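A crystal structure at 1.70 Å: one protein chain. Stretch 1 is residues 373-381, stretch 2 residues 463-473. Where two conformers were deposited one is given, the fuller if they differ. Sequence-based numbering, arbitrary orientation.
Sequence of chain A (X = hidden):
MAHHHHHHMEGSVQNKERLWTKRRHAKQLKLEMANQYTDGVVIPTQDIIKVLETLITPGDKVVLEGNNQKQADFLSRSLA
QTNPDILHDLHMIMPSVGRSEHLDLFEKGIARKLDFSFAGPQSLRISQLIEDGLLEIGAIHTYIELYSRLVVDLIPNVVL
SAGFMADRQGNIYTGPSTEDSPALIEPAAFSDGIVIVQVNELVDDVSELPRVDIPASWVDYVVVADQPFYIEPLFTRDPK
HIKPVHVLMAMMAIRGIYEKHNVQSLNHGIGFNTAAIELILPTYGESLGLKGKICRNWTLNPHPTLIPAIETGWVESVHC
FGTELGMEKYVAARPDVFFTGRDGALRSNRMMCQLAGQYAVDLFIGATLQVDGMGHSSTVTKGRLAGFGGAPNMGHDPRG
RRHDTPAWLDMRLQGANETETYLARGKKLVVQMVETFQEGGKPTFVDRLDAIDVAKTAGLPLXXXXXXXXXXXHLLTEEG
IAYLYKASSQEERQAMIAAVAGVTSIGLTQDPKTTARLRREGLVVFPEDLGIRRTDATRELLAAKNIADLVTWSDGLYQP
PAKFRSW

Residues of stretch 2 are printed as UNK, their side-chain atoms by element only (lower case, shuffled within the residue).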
ATOM      1  N   GLY A 373      -0.003 -28.359   9.288  1.00 20.58           N
ATOM      2  CA  GLY A 373       1.279 -28.704   9.894  1.00 18.96           C
ATOM      3  C   GLY A 373       2.443 -27.831   9.460  1.00 22.74           C
ATOM      4  O   GLY A 373       3.495 -27.844  10.116  1.00 19.94           O
ATOM      5  N   MET A 374       2.288 -27.103   8.360  1.00 18.84           N
ATOM      6  CA  MET A 374       3.257 -26.125   7.889  1.00 17.33           C
ATOM      7  C   MET A 374       2.950 -24.719   8.390  1.00 19.76           C
ATOM      8  O   MET A 374       3.722 -23.792   8.119  1.00 14.95           O
ATOM      9  CB  MET A 374       3.300 -26.120   6.354  1.00 22.61           C
ATOM     10  CG  MET A 374       3.941 -27.358   5.739  1.00 34.41           C
ATOM     11  SD  MET A 374       5.708 -27.365   6.080  1.00 48.00           S
ATOM     12  CE  MET A 374       6.243 -25.925   5.152  1.00 45.89           C
ATOM     13  N   GLY A 375       1.842 -24.535   9.107  1.00 14.33           N
ATOM     14  CA  GLY A 375       1.427 -23.217   9.526  1.00 12.63           C
ATOM     15  C   GLY A 375       0.524 -22.483   8.556  1.00 12.07           C
ATOM     16  O   GLY A 375       0.150 -21.344   8.841  1.00 11.51           O
ATOM     17  N   HIS A 376       0.168 -23.084   7.411  1.00 13.30           N
ATOM     18  CA  HIS A 376      -0.775 -22.419   6.511  1.00 11.81           C
ATOM     19  C   HIS A 376      -2.107 -22.248   7.222  1.00 11.66           C
ATOM     20  O   HIS A 376      -2.603 -23.172   7.865  1.00 12.01           O
ATOM     21  CB  HIS A 376      -0.965 -23.215   5.223  1.00 12.20           C
ATOM     22  CG  HIS A 376       0.293 -23.414   4.432  1.00 19.28           C
ATOM     23  ND1 HIS A 376       1.217 -22.415   4.229  1.00 14.69           N
ATOM     24  CD2 HIS A 376       0.764 -24.502   3.773  1.00 17.79           C
ATOM     25  CE1 HIS A 376       2.212 -22.877   3.489  1.00 13.97           C
ATOM     26  NE2 HIS A 376       1.960 -24.144   3.199  1.00 17.89           N
ATOM     27  N   SER A 377      -2.692 -21.069   7.093  1.00 11.20           N
ATOM     28  CA  SER A 377      -3.835 -20.676   7.904  0.53 14.36           C
ATOM     29  C   SER A 377      -4.972 -20.197   7.010  1.00 14.82           C
ATOM     30  O   SER A 377      -4.753 -19.454   6.054  1.00 15.02           O
ATOM     31  CB  SER A 377      -3.448 -19.575   8.899  0.53 16.10           C
ATOM     32  OG  SER A 377      -2.445 -20.019   9.808  0.53 17.59           O
ATOM     33  N   SER A 378      -6.194 -20.638   7.318  1.00 13.34           N
ATOM     34  CA  SER A 378      -7.340 -20.167   6.558  1.00 10.74           C
ATOM     35  C   SER A 378      -8.593 -20.242   7.421  1.00 15.86           C
ATOM     36  O   SER A 378      -8.667 -21.022   8.378  1.00 12.56           O
ATOM     37  CB  SER A 378      -7.529 -20.986   5.274  1.00 15.69           C
ATOM     38  OG  SER A 378      -8.682 -20.560   4.582  1.00 17.00           O
ATOM     39  N   THR A 379      -9.568 -19.400   7.089  1.00 18.07           N
ATOM     40  CA  THR A 379     -10.896 -19.495   7.683  1.00 14.54           C
ATOM     41  C   THR A 379     -11.925 -20.060   6.710  1.00 16.55           C
ATOM     42  O   THR A 379     -13.087 -20.230   7.091  1.00 18.24           O
ATOM     43  CB  THR A 379     -11.369 -18.132   8.201  1.00 24.94           C
ATOM     44  OG1 THR A 379     -11.375 -17.190   7.123  1.00 21.35           O
ATOM     45  CG2 THR A 379     -10.461 -17.634   9.337  1.00 17.81           C
ATOM     46  N   VAL A 380     -11.531 -20.374   5.476  1.00 14.46           N
ATOM     47  CA  VAL A 380     -12.443 -21.040   4.548  1.00 15.17           C
ATOM     48  C   VAL A 380     -12.660 -22.475   5.014  1.00 18.36           C
ATOM     49  O   VAL A 380     -11.704 -23.189   5.351  1.00 17.11           O
ATOM     50  CB  VAL A 380     -11.891 -20.978   3.113  1.00 15.09           C
ATOM     51  CG1 VAL A 380     -12.660 -21.917   2.184  1.00 20.00           C
ATOM     52  CG2 VAL A 380     -11.921 -19.545   2.581  1.00 19.98           C
ATOM     53  N   THR A 381     -13.922 -22.891   5.087  1.00 15.48           N
ATOM     54  CA  THR A 381     -14.254 -24.281   5.372  1.00 13.56           C
ATOM     55  C   THR A 381     -15.190 -24.804   4.292  1.00 19.06           C
ATOM     56  O   THR A 381     -15.694 -24.053   3.452  1.00 17.81           O
ATOM     57  CB  THR A 381     -14.889 -24.468   6.764  1.00 20.57           C
ATOM     58  OG1 THR A 381     -16.042 -23.626   6.894  1.00 21.87           O
ATOM     59  CG2 THR A 381     -13.887 -24.142   7.872  1.00 18.04           C
ATOM     60  N   UNK A 463      -5.570 -22.791  -3.221  1.00 17.14           N
ATOM     61  CA  UNK A 463      -6.320 -22.897  -1.979  1.00 20.58           C
ATOM     62  C   UNK A 463      -6.447 -21.502  -1.375  1.00 18.42           C
ATOM     63  O   UNK A 463      -5.448 -20.785  -1.296  1.00 18.72           O
ATOM     64  c   UNK A 463      -5.613 -23.829  -0.996  1.00 17.21           C
ATOM     65  N   UNK A 464      -7.647 -21.056  -0.990  1.00 14.92           N
ATOM     66  CA  UNK A 464      -7.744 -19.723  -0.368  1.00 13.92           C
ATOM     67  C   UNK A 464      -7.122 -19.710   1.024  1.00 13.45           C
ATOM     68  O   UNK A 464      -7.716 -20.172   2.005  1.00 16.34           O
ATOM     69  c   UNK A 464      -9.253 -19.438  -0.342  1.00 19.78           C
ATOM     70  c   UNK A 464      -8.971 -21.627  -1.288  1.00 17.00           C
ATOM     71  c   UNK A 464      -9.909 -20.740  -0.501  1.00 20.11           C
ATOM     72  N   UNK A 465      -5.898 -19.194   1.089  1.00 15.84           N
ATOM     73  CA  UNK A 465      -5.068 -19.178   2.292  0.53 14.06           C
ATOM     74  C   UNK A 465      -5.028 -17.752   2.819  1.00 14.16           C
ATOM     75  O   UNK A 465      -4.623 -16.837   2.095  1.00 16.04           O
ATOM     76  c   UNK A 465      -4.486 -22.025   2.216  0.53 14.51           C
ATOM     77  c   UNK A 465      -3.640 -19.666   1.994  0.53 13.33           C
ATOM     78  c   UNK A 465      -3.648 -21.082   1.431  0.53 14.94           C
ATOM     79  c   UNK A 465      -2.761 -19.544   3.228  0.53 13.01           C
ATOM     80  N   UNK A 466      -5.422 -17.565   4.078  1.00 11.68           N
ATOM     81  CA  UNK A 466      -5.377 -16.241   4.682  1.00 14.58           C
ATOM     82  C   UNK A 466      -3.937 -15.821   4.968  1.00 15.49           C
ATOM     83  O   UNK A 466      -3.504 -14.735   4.566  1.00 13.43           O
ATOM     84  s   UNK A 466      -7.577 -14.948   7.951  1.00 32.72           S
ATOM     85  c   UNK A 466      -6.219 -16.246   5.960  1.00 12.68           C
ATOM     86  c   UNK A 466      -6.668 -15.973   9.106  1.00 40.53           C
ATOM     87  c   UNK A 466      -6.390 -14.898   6.580  1.00 22.58           C
ATOM     88  N   UNK A 467      -3.163 -16.688   5.621  1.00 11.94           N
ATOM     89  CA  UNK A 467      -1.788 -16.387   6.000  1.00 11.17           C
ATOM     90  C   UNK A 467      -0.954 -17.625   5.716  1.00 17.64           C
ATOM     91  O   UNK A 467      -1.260 -18.708   6.233  1.00 12.10           O
ATOM     92  c   UNK A 467      -2.406 -14.309   9.208  1.00 17.20           C
ATOM     93  c   UNK A 467      -1.672 -15.996   7.480  1.00 10.83           C
ATOM     94  c   UNK A 467      -2.348 -14.642   7.740  1.00 11.93           C
ATOM     95  c   UNK A 467      -0.216 -15.857   7.898  1.00 10.95           C
ATOM     96  N   UNK A 468       0.089 -17.473   4.899  1.00 12.11           N
ATOM     97  CA  UNK A 468       0.955 -18.596   4.569  1.00 14.20           C
ATOM     98  C   UNK A 468       1.896 -18.917   5.718  1.00 12.93           C
ATOM     99  O   UNK A 468       2.352 -18.037   6.453  1.00 14.91           O
ATOM    100  c   UNK A 468       0.046 -19.959   0.294  1.00 14.74           C
ATOM    101  c   UNK A 468       1.756 -18.333   3.287  1.00 13.29           C
ATOM    102  c   UNK A 468      -0.732 -18.909  -0.179  1.00 16.55           C
ATOM    103  o   UNK A 468      -1.545 -19.054  -1.276  1.00 16.58           O
ATOM    104  c   UNK A 468       0.103 -17.510   1.556  1.00 15.61           C
ATOM    105  c   UNK A 468      -0.708 -17.692   0.450  1.00 18.03           C
ATOM    106  c   UNK A 468       0.844 -19.769   1.416  1.00 14.40           C
ATOM    107  c   UNK A 468       0.891 -18.539   2.052  1.00 13.56           C
ATOM    108  N   UNK A 469       2.183 -20.211   5.866  1.00 13.58           N
ATOM    109  CA  UNK A 469       2.988 -20.657   6.992  1.00 13.74           C
ATOM    110  C   UNK A 469       4.342 -19.983   7.056  1.00 14.32           C
ATOM    111  O   UNK A 469       4.854 -19.699   8.141  1.00 13.58           O
ATOM    112  N   UNK A 470       4.943 -19.716   5.897  1.00 14.16           N
ATOM    113  CA  UNK A 470       6.256 -19.086   5.887  1.00 14.34           C
ATOM    114  C   UNK A 470       6.216 -17.620   6.311  1.00 13.59           C
ATOM    115  O   UNK A 470       7.282 -17.049   6.566  1.00 17.34           O
ATOM    116  c   UNK A 470       6.884 -19.234   4.499  1.00 15.08           C
ATOM    117  c   UNK A 470       5.858 -19.091   3.367  1.00 33.50           C
ATOM    118  o   UNK A 470       5.919 -18.069   2.651  1.00 32.41           O
ATOM    119  o   UNK A 470       4.981 -19.982   3.194  1.00 27.99           O
ATOM    120  N   UNK A 471       5.030 -17.005   6.408  1.00 13.29           N
ATOM    121  CA  UNK A 471       4.897 -15.640   6.916  1.00 12.47           C
ATOM    122  C   UNK A 471       4.665 -15.573   8.414  1.00 14.94           C
ATOM    123  O   UNK A 471       4.717 -14.477   8.990  1.00 13.05           O
ATOM    124  c   UNK A 471       3.752 -14.919   6.196  1.00 16.13           C
ATOM    125  o   UNK A 471       5.250 -13.792   4.757  1.00 12.34           O
ATOM    126  c   UNK A 471       4.168 -14.419   4.843  1.00 18.89           C
ATOM    127  o   UNK A 471       3.450 -14.683   3.862  1.00 14.09           O
ATOM    128  N   UNK A 472       4.415 -16.705   9.063  1.00 16.58           N
ATOM    129  CA  UNK A 472       4.152 -16.715  10.497  1.00 14.39           C
ATOM    130  C   UNK A 472       5.482 -16.720  11.235  1.00 17.87           C
ATOM    131  O   UNK A 472       6.299 -17.627  11.049  1.00 16.03           O
ATOM    132  c   UNK A 472       3.299 -17.929  10.896  1.00 17.92           C
ATOM    133  c   UNK A 472       1.979 -17.949  10.121  1.00 15.05           C
ATOM    134  c   UNK A 472       3.074 -17.936  12.427  1.00 14.74           C
ATOM    135  N   UNK A 473       5.702 -15.707  12.075  1.00 11.95           N
ATOM    136  CA  UNK A 473       6.875 -15.702  12.948  1.00 13.86           C
ATOM    137  C   UNK A 473       6.590 -16.313  14.318  1.00 12.42           C
ATOM    138  O   UNK A 473       7.507 -16.859  14.950  1.00 13.79           O
ATOM    139  c   UNK A 473       7.855 -13.696  11.792  1.00 16.13           C
ATOM    140  o   UNK A 473       6.388 -13.433  13.699  1.00 13.00           O
ATOM    141  c   UNK A 473       7.406 -14.273  13.127  1.00 12.88           C
TER

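Position 463 has one side-chain carbon and touches nothing on stretch 1. A lone carbon is CB, so this is A463.

Position 464 has three carbons that close a ring onto the backbone N; the ring packs near V380. Its backbone O accepts a hydrogen bond from S378 OG at 2.8 Å. The ring is that of proline, P464. Its CG lies 3.9 Å from V380 CG2, an apolar contact.

Position 465 has four carbons, forked at the first, with one arm two carbons long; one of them lies near S377 O. This is isoleucine, I465. The atom near S377 O is CG2, at 3.5 Å.

Position 466 has an unbranched chain of two carbons, a sulfur and a carbon. Its CA-to-CB bond points toward stretch 1, and the last carbon reaches T379. Its N gives a weak hydrogen bond to S377 O, 2.8 Å long but bent to 129°. Only methionine fits, so this is M466. Its CE is 4.1 Å from T379 CG2.

Position 467 again has four carbons, forked at the first, with one two-carbon arm. It pairs with S377 in a single antiparallel bridge. This is I467. S377 N donates to I467 O at 2.9 Å, and I467 N donates to S377 O at 3.2 Å.

Position 468 has one carbon, then a six-carbon ring bearing one oxygen. Its CA-to-CB bond points away from stretch 1, yet its ring edge is turned toward the face of the H376 ring. The centroids are 5.7 Å apart and the planes meet at 78°. This is tyrosine, Y468.

Position 469 has no side-chain atoms. Its N donates to H376 ND1 at 2.9 Å, nearly straight at 168°, so ND1 acts as acceptor. Its CA lies 3.4 Å from M374 O, in a CA-H...O contact. An ideal CB here would sit 2.1 Å from M374 O, a clash. This is G469.

Position 470 has two carbons, the second carrying two oxygens; one oxygen comes near H376. This is D470. Its OD1 is 4.0 Å from H376 CE1.

Position 471 has the same atoms and does not touch stretch 1. It is D471.

Position 472 has one carbon carrying two more, one of them near G375 O. This is V472. Its CG2 is 4.1 Å from G375 O.

Position 473 has one carbon carrying an oxygen and a carbon, out of reach: T473.

The contact rests on the bridge at S377 and I467. S378 and H376 add side-chain hydrogen bonds to backbone atoms. Beyond H376, G375 and G469 bring their CA atoms within 3.9 Å, a close approach without side chains between them.

Stretch 2 463-473: APIMIYGDDVT
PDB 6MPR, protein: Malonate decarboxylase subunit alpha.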